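Local coordinates for protein aspartate aminotransferase (PDB 4H51) that probably catalyses pyridoxal-phosphate-dependent exchange of an amino group between L-aspartate and 2-oxoglutarate, working as a homodimer, at residues Ala47-Gly52 and Ile385-Ser390; Ser117-Val122 and Ser271-Thr276; Ser143-Pro148 and Asn201-Asp206; Ser230-Tyr235 and Ile364-Phe369. All coordinates share one frame; numbering follows the deposited sequence. Where two conformers were deposited one is given.

Contact 1: Ala47-Gly52 and Ile385-Ser390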
loop_
_atom_site.group_PDB
_atom_site.type_symbol
_atom_site.label_atom_id
_atom_site.label_comp_id
_atom_site.label_asym_id
_atom_site.label_seq_id
_atom_site.Cartn_x
_atom_site.Cartn_y
_atom_site.Cartn_z
ATOM N N ALA B 47 -23.071 -21.028 -7.508
ATOM C CA ALA B 47 -21.932 -20.653 -8.332
ATOM C C ALA B 47 -21.547 -19.243 -7.891
ATOM O O ALA B 47 -22.300 -18.309 -8.056
ATOM C CB ALA B 47 -22.289 -20.693 -9.818
ATOM N N ASN B 48 -20.394 -19.133 -7.274
ATOM C CA ASN B 48 -19.928 -17.880 -6.802
ATOM C C ASN B 48 -19.079 -17.289 -7.936
ATOM O O ASN B 48 -17.889 -17.591 -8.041
ATOM C CB ASN B 48 -19.159 -18.029 -5.495
ATOM C CG ASN B 48 -18.567 -16.724 -5.016
ATOM O OD1 ASN B 48 -18.706 -15.696 -5.672
ATOM N ND2 ASN B 48 -17.882 -16.762 -3.881
ATOM N N LEU B 49 -19.702 -16.457 -8.770
ATOM C CA LEU B 49 -19.005 -15.861 -9.900
ATOM C C LEU B 49 -18.822 -14.336 -9.811
ATOM O O LEU B 49 -18.812 -13.653 -10.851
ATOM C CB LEU B 49 -19.753 -16.205 -11.200
ATOM C CG LEU B 49 -20.201 -17.669 -11.328
ATOM C CD1 LEU B 49 -21.043 -17.849 -12.585
ATOM C CD2 LEU B 49 -18.965 -18.573 -11.306
ATOM N N VAL B 50 -18.626 -13.825 -8.598
ATOM C CA VAL B 50 -18.545 -12.350 -8.381
ATOM C C VAL B 50 -17.189 -11.767 -8.660
ATOM O O VAL B 50 -17.021 -11.162 -9.740
ATOM C CB VAL B 50 -19.008 -11.922 -6.985
ATOM C CG1 VAL B 50 -18.955 -10.390 -6.871
ATOM C CG2 VAL B 50 -20.410 -12.475 -6.715
ATOM N N ILE B 51 -16.210 -11.923 -7.757
ATOM C CA ILE B 51 -14.866 -11.395 -7.988
ATOM C C ILE B 51 -14.128 -12.091 -9.088
ATOM O O ILE B 51 -14.191 -13.315 -9.198
ATOM C CB ILE B 51 -13.951 -11.437 -6.696
ATOM C CG1 ILE B 51 -14.423 -10.406 -5.699
ATOM C CG2 ILE B 51 -12.486 -11.150 -7.025
ATOM C CD1 ILE B 51 -13.801 -10.568 -4.325
ATOM N N GLY B 52 -13.421 -11.309 -9.893
ATOM C CA GLY B 52 -12.521 -11.811 -10.899
ATOM C C GLY B 52 -11.257 -12.473 -10.337
ATOM O O GLY B 52 -10.151 -11.913 -10.465
ATOM N N ILE B 385 -26.905 -18.367 -8.334
ATOM C CA ILE B 385 -25.977 -18.106 -9.461
ATOM C C ILE B 385 -25.562 -16.631 -9.318
ATOM O O ILE B 385 -26.260 -15.758 -9.764
ATOM C CB ILE B 385 -26.618 -18.385 -10.850
ATOM C CG1 ILE B 385 -27.062 -19.865 -11.011
ATOM C CG2 ILE B 385 -25.645 -18.039 -11.978
ATOM C CD1 ILE B 385 -26.050 -20.908 -10.567
ATOM N N PHE B 386 -24.470 -16.390 -8.620
ATOM C CA PHE B 386 -24.076 -15.051 -8.196
ATOM C C PHE B 386 -23.215 -14.382 -9.269
ATOM O O PHE B 386 -21.978 -14.419 -9.230
ATOM C CB PHE B 386 -23.321 -15.074 -6.869
ATOM C CG PHE B 386 -24.140 -15.575 -5.702
ATOM C CD1 PHE B 386 -24.878 -14.684 -4.918
ATOM C CD2 PHE B 386 -24.157 -16.918 -5.380
ATOM C CE1 PHE B 386 -25.613 -15.133 -3.840
ATOM C CE2 PHE B 386 -24.876 -17.371 -4.299
ATOM C CZ PHE B 386 -25.620 -16.471 -3.527
ATOM N N ILE B 387 -23.912 -13.817 -10.228
ATOM C CA ILE B 387 -23.344 -12.818 -11.144
ATOM C C ILE B 387 -23.667 -11.408 -10.622
ATOM O O ILE B 387 -24.546 -11.251 -9.750
ATOM C CB ILE B 387 -23.894 -13.021 -12.572
ATOM C CG1 ILE B 387 -25.387 -12.767 -12.634
ATOM C CG2 ILE B 387 -23.622 -14.443 -13.047
ATOM C CD1 ILE B 387 -25.959 -12.924 -14.003
ATOM N N THR B 388 -23.019 -10.369 -11.157
ATOM C CA THR B 388 -23.415 -9.021 -10.778
ATOM C C THR B 388 -24.750 -8.582 -11.392
ATOM O O THR B 388 -25.257 -9.139 -12.389
ATOM C CB THR B 388 -22.346 -7.974 -11.118
ATOM O OG1 THR B 388 -22.398 -7.685 -12.547
ATOM C CG2 THR B 388 -20.947 -8.483 -10.704
ATOM N N VAL B 389 -25.309 -7.523 -10.794
ATOM C CA VAL B 389 -26.539 -6.941 -11.270
ATOM C C VAL B 389 -26.427 -6.362 -12.699
ATOM O O VAL B 389 -27.413 -6.216 -13.390
ATOM C CB VAL B 389 -27.088 -5.882 -10.274
ATOM C CG1 VAL B 389 -27.370 -6.529 -8.936
ATOM C CG2 VAL B 389 -26.131 -4.727 -10.089
ATOM N N SER B 390 -25.216 -6.054 -13.128
ATOM C CA SER B 390 -24.952 -5.620 -14.525
ATOM C C SER B 390 -24.725 -6.764 -15.533
ATOM O O SER B 390 -24.487 -6.535 -16.727
ATOM C CB SER B 390 -23.751 -4.681 -14.538
ATOM O OG SER B 390 -22.584 -5.307 -13.990
#

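Contact 2: Ser117-Val122 and Ser271-Thr276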
loop_
_atom_site.group_PDB
_atom_site.type_symbol
_atom_site.label_atom_id
_atom_site.label_comp_id
_atom_site.label_asym_id
_atom_site.label_seq_id
_atom_site.Cartn_x
_atom_site.Cartn_y
_atom_site.Cartn_z
ATOM N N SER B 117 0.136 -3.260 -6.149
ATOM C CA SER B 117 -0.592 -3.944 -7.195
ATOM C C SER B 117 -1.127 -2.948 -8.234
ATOM O O SER B 117 -0.671 -1.781 -8.289
ATOM C CB SER B 117 -1.691 -4.830 -6.584
ATOM O OG SER B 117 -1.666 -6.097 -7.240
ATOM N N GLY B 118 -2.100 -3.374 -9.016
ATOM C CA GLY B 118 -2.655 -2.535 -10.066
ATOM C C GLY B 118 -3.492 -1.410 -9.534
ATOM O O GLY B 118 -3.516 -0.339 -10.103
ATOM N N THR B 119 -4.218 -1.643 -8.447
ATOM C CA THR B 119 -5.023 -0.582 -7.875
ATOM C C THR B 119 -4.070 0.522 -7.438
ATOM O O THR B 119 -4.294 1.677 -7.743
ATOM C CB THR B 119 -5.878 -1.016 -6.661
ATOM O OG1 THR B 119 -6.718 -2.149 -6.974
ATOM C CG2 THR B 119 -6.707 0.177 -6.130
ATOM N N GLY B 120 -3.017 0.156 -6.713
ATOM C CA GLY B 120 -2.009 1.116 -6.253
ATOM C C GLY B 120 -1.415 1.897 -7.406
ATOM O O GLY B 120 -1.149 3.110 -7.304
ATOM N N ALA B 121 -1.151 1.210 -8.519
ATOM C CA ALA B 121 -0.590 1.883 -9.689
ATOM C C ALA B 121 -1.571 2.857 -10.345
ATOM O O ALA B 121 -1.158 3.921 -10.834
ATOM C CB ALA B 121 -0.094 0.813 -10.706
ATOM N N VAL B 122 -2.857 2.496 -10.372
ATOM C CA VAL B 122 -3.874 3.392 -10.956
ATOM C C VAL B 122 -3.973 4.623 -10.062
ATOM O O VAL B 122 -3.938 5.721 -10.569
ATOM C CB VAL B 122 -5.239 2.733 -11.155
ATOM C CG1 VAL B 122 -6.315 3.766 -11.614
ATOM C CG2 VAL B 122 -5.099 1.610 -12.177
ATOM N N SER B 271 -3.234 -11.584 -2.883
ATOM C CA SER B 271 -3.033 -11.108 -1.524
ATOM C C SER B 271 -1.701 -10.416 -1.283
ATOM O O SER B 271 -1.520 -9.840 -0.234
ATOM C CB SER B 271 -3.170 -12.245 -0.514
ATOM O OG SER B 271 -2.146 -13.182 -0.762
ATOM N N GLU B 272 -0.755 -10.493 -2.199
ATOM C CA GLU B 272 0.570 -9.912 -1.950
ATOM C C GLU B 272 0.811 -8.542 -2.619
ATOM O O GLU B 272 1.820 -7.871 -2.336
ATOM C CB GLU B 272 1.653 -10.898 -2.349
ATOM C CG GLU B 272 1.566 -12.233 -1.587
ATOM C CD GLU B 272 1.323 -12.078 -0.083
ATOM O OE1 GLU B 272 1.995 -11.252 0.630
ATOM O OE2 GLU B 272 0.420 -12.777 0.424
ATOM N N ARG B 273 -0.115 -8.126 -3.472
ATOM C CA ARG B 273 -0.197 -6.762 -3.945
ATOM C C ARG B 273 1.062 -6.319 -4.695
ATOM O O ARG B 273 1.694 -5.319 -4.337
ATOM C CB ARG B 273 -0.482 -5.787 -2.799
ATOM C CG ARG B 273 -1.420 -6.287 -1.682
ATOM C CD ARG B 273 -2.785 -6.722 -2.143
ATOM N NE ARG B 273 -3.540 -5.632 -2.796
ATOM C CZ ARG B 273 -4.056 -5.652 -4.013
ATOM N NH1 ARG B 273 -3.926 -6.739 -4.789
ATOM N NH2 ARG B 273 -4.672 -4.564 -4.478
ATOM N N ALA B 274 1.386 -7.032 -5.765
ATOM C CA ALA B 274 2.612 -6.757 -6.551
ATOM C C ALA B 274 2.214 -6.122 -7.875
ATOM O O ALA B 274 1.500 -6.736 -8.688
ATOM C CB ALA B 274 3.405 -8.037 -6.797
ATOM N N GLY B 275 2.697 -4.909 -8.101
ATOM C CA GLY B 275 2.365 -4.152 -9.316
ATOM C C GLY B 275 3.469 -3.174 -9.662
ATOM O O GLY B 275 4.399 -2.968 -8.876
ATOM N N THR B 276 3.346 -2.541 -10.830
ATOM C CA THR B 276 4.185 -1.416 -11.158
ATOM C C THR B 276 3.413 -0.287 -11.820
ATOM O O THR B 276 2.351 -0.477 -12.436
ATOM C CB THR B 276 5.349 -1.774 -12.130
ATOM O OG1 THR B 276 4.847 -2.070 -13.445
ATOM C CG2 THR B 276 6.199 -2.984 -11.613
HETATM O O HOH W 1 -0.376 -8.823 -6.697
#

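Contact 3: Ser143-Pro148 and Asn201-Asp206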
loop_
_atom_site.group_PDB
_atom_site.type_symbol
_atom_site.label_atom_id
_atom_site.label_comp_id
_atom_site.label_asym_id
_atom_site.label_seq_id
_atom_site.Cartn_x
_atom_site.Cartn_y
_atom_site.Cartn_z
ATOM N N SER B 143 -13.973 4.116 -19.758
ATOM C CA SER B 143 -14.835 3.404 -20.677
ATOM C C SER B 143 -16.267 3.259 -20.108
ATOM O O SER B 143 -16.491 3.120 -18.902
ATOM C CB SER B 143 -14.243 2.037 -21.045
ATOM O OG SER B 143 -14.146 1.182 -19.915
ATOM N N ASP B 144 -17.222 3.285 -21.018
ATOM C CA ASP B 144 -18.611 2.972 -20.732
ATOM C C ASP B 144 -18.918 1.529 -21.059
ATOM O O ASP B 144 -19.118 1.184 -22.207
ATOM C CB ASP B 144 -19.500 3.850 -21.605
ATOM C CG ASP B 144 -20.985 3.513 -21.458
ATOM O OD1 ASP B 144 -21.378 3.002 -20.380
ATOM O OD2 ASP B 144 -21.712 3.698 -22.453
ATOM N N PRO B 145 -18.962 0.656 -20.064
ATOM C CA PRO B 145 -18.733 0.749 -18.656
ATOM C C PRO B 145 -17.258 0.359 -18.364
ATOM O O PRO B 145 -16.522 0.030 -19.286
ATOM C CB PRO B 145 -19.658 -0.345 -18.137
ATOM C CG PRO B 145 -19.496 -1.401 -19.092
ATOM C CD PRO B 145 -19.235 -0.748 -20.432
ATOM N N THR B 146 -16.894 0.322 -17.085
ATOM C CA THR B 146 -15.527 0.024 -16.677
ATOM C C THR B 146 -15.511 -0.654 -15.314
ATOM O O THR B 146 -16.548 -0.875 -14.690
ATOM C CB THR B 146 -14.660 1.316 -16.652
ATOM O OG1 THR B 146 -13.267 0.944 -16.606
ATOM C CG2 THR B 146 -15.048 2.283 -15.481
ATOM N N TRP B 147 -14.302 -0.912 -14.828
ATOM C CA TRP B 147 -14.103 -1.463 -13.509
ATOM C C TRP B 147 -14.704 -0.538 -12.520
ATOM O O TRP B 147 -14.353 0.633 -12.463
ATOM C CB TRP B 147 -12.640 -1.560 -13.261
ATOM C CG TRP B 147 -12.210 -2.090 -11.936
ATOM C CD1 TRP B 147 -12.691 -3.191 -11.257
ATOM C CD2 TRP B 147 -11.036 -1.665 -11.192
ATOM N NE1 TRP B 147 -11.941 -3.439 -10.127
ATOM C CE2 TRP B 147 -10.918 -2.561 -10.044
ATOM C CE3 TRP B 147 -10.125 -0.651 -11.339
ATOM C CZ2 TRP B 147 -9.935 -2.376 -9.065
ATOM C CZ3 TRP B 147 -9.127 -0.484 -10.362
ATOM C CH2 TRP B 147 -9.028 -1.344 -9.267
ATOM N N PRO B 148 -15.610 -1.064 -11.663
ATOM C CA PRO B 148 -16.303 -0.152 -10.794
ATOM C C PRO B 148 -15.384 0.689 -9.965
ATOM O O PRO B 148 -15.727 1.818 -9.691
ATOM C CB PRO B 148 -17.131 -1.075 -9.909
ATOM C CG PRO B 148 -17.441 -2.226 -10.792
ATOM C CD PRO B 148 -16.187 -2.421 -11.610
ATOM N N ASN B 201 -12.565 -5.201 -18.438
ATOM C CA ASN B 201 -13.376 -5.431 -17.253
ATOM C C ASN B 201 -14.413 -4.316 -17.201
ATOM O O ASN B 201 -14.047 -3.148 -17.012
ATOM C CB ASN B 201 -12.498 -5.455 -16.014
ATOM C CG ASN B 201 -13.297 -5.596 -14.717
ATOM O OD1 ASN B 201 -14.521 -5.666 -14.735
ATOM N ND2 ASN B 201 -12.614 -5.562 -13.596
ATOM N N PRO B 202 -15.719 -4.649 -17.323
ATOM C CA PRO B 202 -16.391 -5.948 -17.155
ATOM C C PRO B 202 -16.886 -6.721 -18.375
ATOM O O PRO B 202 -17.484 -7.806 -18.203
ATOM C CB PRO B 202 -17.591 -5.532 -16.305
ATOM C CG PRO B 202 -18.034 -4.254 -17.018
ATOM C CD PRO B 202 -16.715 -3.542 -17.268
ATOM N N THR B 203 -16.633 -6.245 -19.589
ATOM C CA THR B 203 -17.347 -6.718 -20.754
ATOM C C THR B 203 -16.654 -7.844 -21.503
ATOM O O THR B 203 -17.306 -8.527 -22.268
ATOM C CB THR B 203 -17.569 -5.585 -21.761
ATOM O OG1 THR B 203 -16.339 -5.245 -22.388
ATOM C CG2 THR B 203 -18.236 -4.336 -21.101
ATOM N N GLY B 204 -15.323 -8.014 -21.306
ATOM C CA GLY B 204 -14.522 -8.982 -22.041
ATOM C C GLY B 204 -14.398 -8.693 -23.523
ATOM O O GLY B 204 -14.034 -9.570 -24.313
ATOM N N VAL B 205 -14.797 -7.479 -23.924
ATOM C CA VAL B 205 -14.676 -7.075 -25.322
ATOM C C VAL B 205 -13.530 -6.111 -25.478
ATOM O O VAL B 205 -13.518 -5.085 -24.827
ATOM C CB VAL B 205 -15.960 -6.424 -25.843
ATOM C CG1 VAL B 205 -15.765 -6.030 -27.301
ATOM C CG2 VAL B 205 -17.111 -7.447 -25.748
ATOM N N ASP B 206 -12.564 -6.474 -26.313
ATOM C CA ASP B 206 -11.399 -5.663 -26.569
ATOM C C ASP B 206 -11.471 -5.124 -27.989
ATOM O O ASP B 206 -12.130 -5.719 -28.860
ATOM C CB ASP B 206 -10.093 -6.483 -26.436
ATOM C CG ASP B 206 -9.802 -6.901 -25.020
ATOM O OD1 ASP B 206 -10.448 -6.342 -24.119
ATOM O OD2 ASP B 206 -8.920 -7.778 -24.814
#

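Contact 4: Ser230-Tyr235 and Ile364-Phe369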
loop_
_atom_site.group_PDB
_atom_site.type_symbol
_atom_site.label_atom_id
_atom_site.label_comp_id
_atom_site.label_asym_id
_atom_site.label_seq_id
_atom_site.Cartn_x
_atom_site.Cartn_y
_atom_site.Cartn_z
ATOM N N SER B 230 -3.378 -2.384 -17.057
ATOM C CA SER B 230 -2.990 -3.707 -17.533
ATOM C C SER B 230 -3.024 -4.746 -16.412
ATOM O O SER B 230 -2.011 -5.053 -15.790
ATOM C CB SER B 230 -1.594 -3.608 -18.188
ATOM O OG SER B 230 -1.196 -4.858 -18.665
ATOM N N ALA B 231 -4.227 -5.221 -16.075
ATOM C CA ALA B 231 -4.385 -6.119 -14.925
ATOM C C ALA B 231 -4.399 -7.624 -15.318
ATOM O O ALA B 231 -4.252 -8.496 -14.457
ATOM C CB ALA B 231 -5.680 -5.757 -14.167
ATOM N N TYR B 232 -4.565 -7.936 -16.606
ATOM C CA TYR B 232 -4.766 -9.336 -17.039
ATOM C C TYR B 232 -3.885 -9.809 -18.170
ATOM O O TYR B 232 -4.318 -10.684 -18.942
ATOM C CB TYR B 232 -6.210 -9.576 -17.470
ATOM C CG TYR B 232 -7.237 -9.258 -16.455
ATOM C CD1 TYR B 232 -7.654 -10.201 -15.512
ATOM C CD2 TYR B 232 -7.806 -8.004 -16.433
ATOM C CE1 TYR B 232 -8.608 -9.886 -14.566
ATOM C CE2 TYR B 232 -8.726 -7.673 -15.488
ATOM C CZ TYR B 232 -9.132 -8.601 -14.567
ATOM O OH TYR B 232 -10.091 -8.196 -13.658
ATOM N N GLN B 233 -2.677 -9.259 -18.295
ATOM C CA GLN B 233 -1.775 -9.637 -19.379
ATOM C C GLN B 233 -1.574 -11.141 -19.352
ATOM O O GLN B 233 -1.175 -11.714 -18.323
ATOM C CB GLN B 233 -0.430 -8.938 -19.311
ATOM C CG GLN B 233 0.314 -9.033 -20.607
ATOM C CD GLN B 233 1.730 -8.568 -20.525
ATOM O OE1 GLN B 233 2.092 -7.835 -19.608
ATOM N NE2 GLN B 233 2.538 -8.938 -21.516
ATOM N N GLY B 234 -1.914 -11.791 -20.458
ATOM C CA GLY B 234 -2.008 -13.267 -20.468
ATOM C C GLY B 234 -3.430 -13.806 -20.687
ATOM O O GLY B 234 -3.575 -14.875 -21.304
ATOM N N TYR B 235 -4.493 -13.119 -20.201
ATOM C CA TYR B 235 -5.810 -13.745 -20.180
ATOM C C TYR B 235 -6.619 -13.530 -21.479
ATOM O O TYR B 235 -7.469 -14.363 -21.848
ATOM C CB TYR B 235 -6.615 -13.272 -18.995
ATOM C CG TYR B 235 -6.336 -14.027 -17.690
ATOM C CD1 TYR B 235 -6.895 -15.288 -17.460
ATOM C CD2 TYR B 235 -5.519 -13.496 -16.728
ATOM C CE1 TYR B 235 -6.632 -15.982 -16.289
ATOM C CE2 TYR B 235 -5.258 -14.170 -15.561
ATOM C CZ TYR B 235 -5.809 -15.388 -15.337
ATOM O OH TYR B 235 -5.577 -16.018 -14.178
ATOM N N ILE B 364 -13.366 -12.321 -24.005
ATOM C CA ILE B 364 -12.103 -12.870 -23.548
ATOM C C ILE B 364 -11.775 -12.387 -22.134
ATOM O O ILE B 364 -12.369 -11.381 -21.635
ATOM C CB ILE B 364 -10.948 -12.596 -24.559
ATOM C CG1 ILE B 364 -10.722 -11.112 -24.835
ATOM C CG2 ILE B 364 -11.217 -13.250 -25.912
ATOM C CD1 ILE B 364 -9.915 -10.909 -26.113
ATOM N N GLY B 365 -10.844 -13.083 -21.492
ATOM C CA GLY B 365 -10.384 -12.744 -20.165
ATOM C C GLY B 365 -11.222 -13.469 -19.140
ATOM O O GLY B 365 -11.762 -14.528 -19.426
ATOM N N MET B 366 -11.313 -12.937 -17.952
ATOM C CA MET B 366 -12.027 -13.632 -16.883
ATOM C C MET B 366 -13.544 -13.537 -16.987
ATOM O O MET B 366 -14.253 -14.483 -16.618
ATOM C CB MET B 366 -11.624 -13.072 -15.546
ATOM C CG MET B 366 -10.379 -13.775 -15.046
ATOM S SD MET B 366 -10.392 -13.823 -13.260
ATOM C CE MET B 366 -8.842 -14.750 -13.250
ATOM N N PHE B 367 -14.030 -12.420 -17.515
ATOM C CA PHE B 367 -15.466 -12.147 -17.470
ATOM C C PHE B 367 -16.264 -12.417 -18.768
ATOM O O PHE B 367 -15.711 -12.496 -19.904
ATOM C CB PHE B 367 -15.658 -10.717 -17.045
ATOM C CG PHE B 367 -15.021 -10.376 -15.727
ATOM C CD1 PHE B 367 -15.536 -10.871 -14.531
ATOM C CD2 PHE B 367 -13.939 -9.512 -15.664
ATOM C CE1 PHE B 367 -14.978 -10.518 -13.303
ATOM C CE2 PHE B 367 -13.374 -9.156 -14.439
ATOM C CZ PHE B 367 -13.881 -9.649 -13.257
ATOM N N SER B 368 -17.576 -12.578 -18.561
ATOM C CA SER B 368 -18.603 -12.456 -19.595
ATOM C C SER B 368 -19.539 -11.326 -19.088
ATOM O O SER B 368 -19.893 -11.288 -17.900
ATOM C CB SER B 368 -19.303 -13.801 -19.711
ATOM O OG SER B 368 -20.229 -13.959 -20.786
ATOM N N PHE B 369 -19.868 -10.368 -19.951
ATOM C CA PHE B 369 -20.983 -9.470 -19.744
ATOM C C PHE B 369 -22.164 -10.125 -20.490
ATOM O O PHE B 369 -22.191 -10.113 -21.715
ATOM C CB PHE B 369 -20.623 -8.105 -20.345
ATOM C CG PHE B 369 -21.052 -6.933 -19.533
ATOM C CD1 PHE B 369 -20.845 -6.906 -18.170
ATOM C CD2 PHE B 369 -21.582 -5.807 -20.132
ATOM C CE1 PHE B 369 -21.218 -5.826 -17.409
ATOM C CE2 PHE B 369 -21.965 -4.733 -19.374
ATOM C CZ PHE B 369 -21.779 -4.728 -18.015
#

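Contact 1: Ala47-Gly52 and Ile385-Ser390
Ala47 and Ile385, followed by Asn48 and Phe386, pair as a parallel sheet with just two residues in each strand, and it breaks off at Phe386, the centre of an inverse gamma turn. This miniature sheet joins a segment near the N-terminus to one near the C-terminus, regions that build the small domain in fold type I aminotransferases. Its two bridges have CA atoms 4.9 Å apart for Ala47 and Ile385 and slightly more for Asn48 and Phe386. Phe386 N donates to Ala47 O at 3.0 Å, a straight bond of 163°. The return bond is poorer: Leu49 N reaches Phe386 O at 3.1 Å but bends to 132°, weak, as the chain leaves the sheet.

The two faces are packed separately. Ala47 CB meets Ile385 CD1 at 3.8 Å on the side where helix 400-416 lies, and helix 374-382 also touches Ile385. Phe386 points to the other face, against helix 31-41. With CG beside the backbone N (chi1 -63°), its ring presents an edge to Ala47 O, CD2 lying 3.5 Å from that oxygen and near the ring plane. The carbonyl that takes the strand bond is therefore also lined by aromatic C-H. Further along, Val50 CG2 lies obliquely across the base of the Phe386 side chain, 3.9 Å from its CB and 3.5 Å from its backbone O.

Contact 2: Ser117-Val122 and Ser271-Thr276
Ser117 OG is gripped from several directions: it bonds to Ser264 OG and to phosphate oxygen OP3 of the pyridoxal-lysine at position 265, and it accepts from a water at 3.1 Å. That same water takes the amide hydrogen of Ala274 N at 2.7 Å, so one solvent molecule bridges Ser117 of helix 117-129 to Ala274 beside Gly275. Ser117 OG and Ala274 N are themselves 3.5 Å apart, and the water bonds to both.

Arg273 closes over the serine. Its chain folds at both chi2 and chi3 (-58° and -60°), which brings the guanidinium back so that Ser117 CB sits 3.2 Å above one face, displaced toward the rim. Ser117 OG and Arg273 NH1 are near each other, but the angle is too poor for a bond; NH1 is instead spent on phosphate OP2 and Tyr270 O. The guanidinium's other donors cross to the second subunit, NH2 to Tyr302 O and NE to Cys304 O there, while Thr119 OG1 bonds both phosphate OP1 and Thr303 of that subunit.

The backbones come very close, Ser117 CA 3.6 Å from Gly275 CA, where a CB on Gly275 would run into Ser117 C. Ala121 CB then rests on Thr276 O at 3.3 Å. Helix and strand segments run 31° apart with axes 6.3 Å from each other. With Gly118 N also donating to OP3, a helix N-terminus and an arginine converge on the phosphate, the cofactor phosphate site of fold type I aminotransferases.

Contact 3: Ser143-Pro148 and Asn201-Asp206
Asn201, Pro145 and Pro202 carry this contact, and both prolines follow cis peptide bonds, as in other aspartate aminotransferases. The two rings meet tip to tip at an oblique angle, Pro145 CG lying 3.8 Å from Pro202 CG. Thr203 extends the apolar patch: its CG2 touches Pro145 CG at 3.8 Å, while its OG1 accepts from Val205 N in an ST turn and also bonds His200.

Asn201 works through both backbone and side chain. Its carbonyl O faces the backbone of Thr146 and Trp147, where Thr146 CA makes a C-H...O contact at 3.5 Å. Trp147 N lies 3.1 Å from Asn201 O, yet the angle is too poor for a hydrogen bond. The side chain extends with CG anti to the backbone N (chi1 176°), carrying ND2 to within 3.3 Å of Trp147 CD1. Amide and indole planes stand 47° apart, and the two groups meet obliquely. By family resemblance, Trp147 is probably the tryptophan that covers the cofactor ring.

The amide has polar partners at both ends. ND2 donates to O3 of the pyridoxal-lysine at position 265, and OD1 accepts from Arg392. These opposed bonds fix the flip of the amide, and the N-H donated to O3 would be expected to stabilise negative charge on that oxygen.

Contact 4: Ser230-Tyr235 and Ile364-Phe369
Tyr235 and Gly365 bring the two backbones nearest, their CA atoms 4.7 Å apart, with the loop after Ser230 turned tightly by a 2.7 Å bond from Tyr235 N to Tyr232 O and Gly365 at a positive phi of 91°. The cross-contact itself rests on aromatic and sulfur packing. Met366 bends at chi2 (-149°), bringing SD to 5.5 Å from the centroid of the Tyr235 ring, a Met-aromatic contact. Its methyl reaches the phenol end, CE lying 3.6 Å from Tyr235 OH.

Tyr232 reaches the neighbouring residue, Phe367. Its OH approaches the edge of the Phe367 ring, near the ring plane and 3.5 Å from CE2, the two side chains crossing at roughly a right angle. Met366 CB, meanwhile, lies 4.2 Å above the centre of the same phenylalanine ring. Both phenol hydroxyls are committed to the pyridoxal-lysine at position 265, Tyr232 OH to cofactor O3 and Tyr235 OH to its backbone O.

The loop leaves strand 225-230 of the large sheet with helix 320-350 against Tyr235, through Met333 and Ile337, and strand 367-369, which pairs antiparallel with strand 392-394, against Tyr232.

Overall arrangement
Contacts 2, 3 and 4 converge on the pyridoxal-lysine at position 265. Contact 2 holds its phosphate, while Asn201 of contact 3 and Tyr232 of contact 4 both bond O3. Contacts 3 and 4 have centres about 10 Å apart and join directly, Gly204 O lying 2.8 Å from Ile364 N in a probable hydrogen bond. Contacts 2 and 3 touch where Thr119 OG1 lies 3.4 Å from Trp147 CH2. The centre of contact 1 lies about 23 Å from that of contact 2 but about 15 Å from those of contacts 3 and 4, and it abuts contact 4: Gly52 CA packs 3.5 Å from Phe367 CZ. Arg392 ties them further, bonding Val50 O of contact 1 and Asn201 of contact 3.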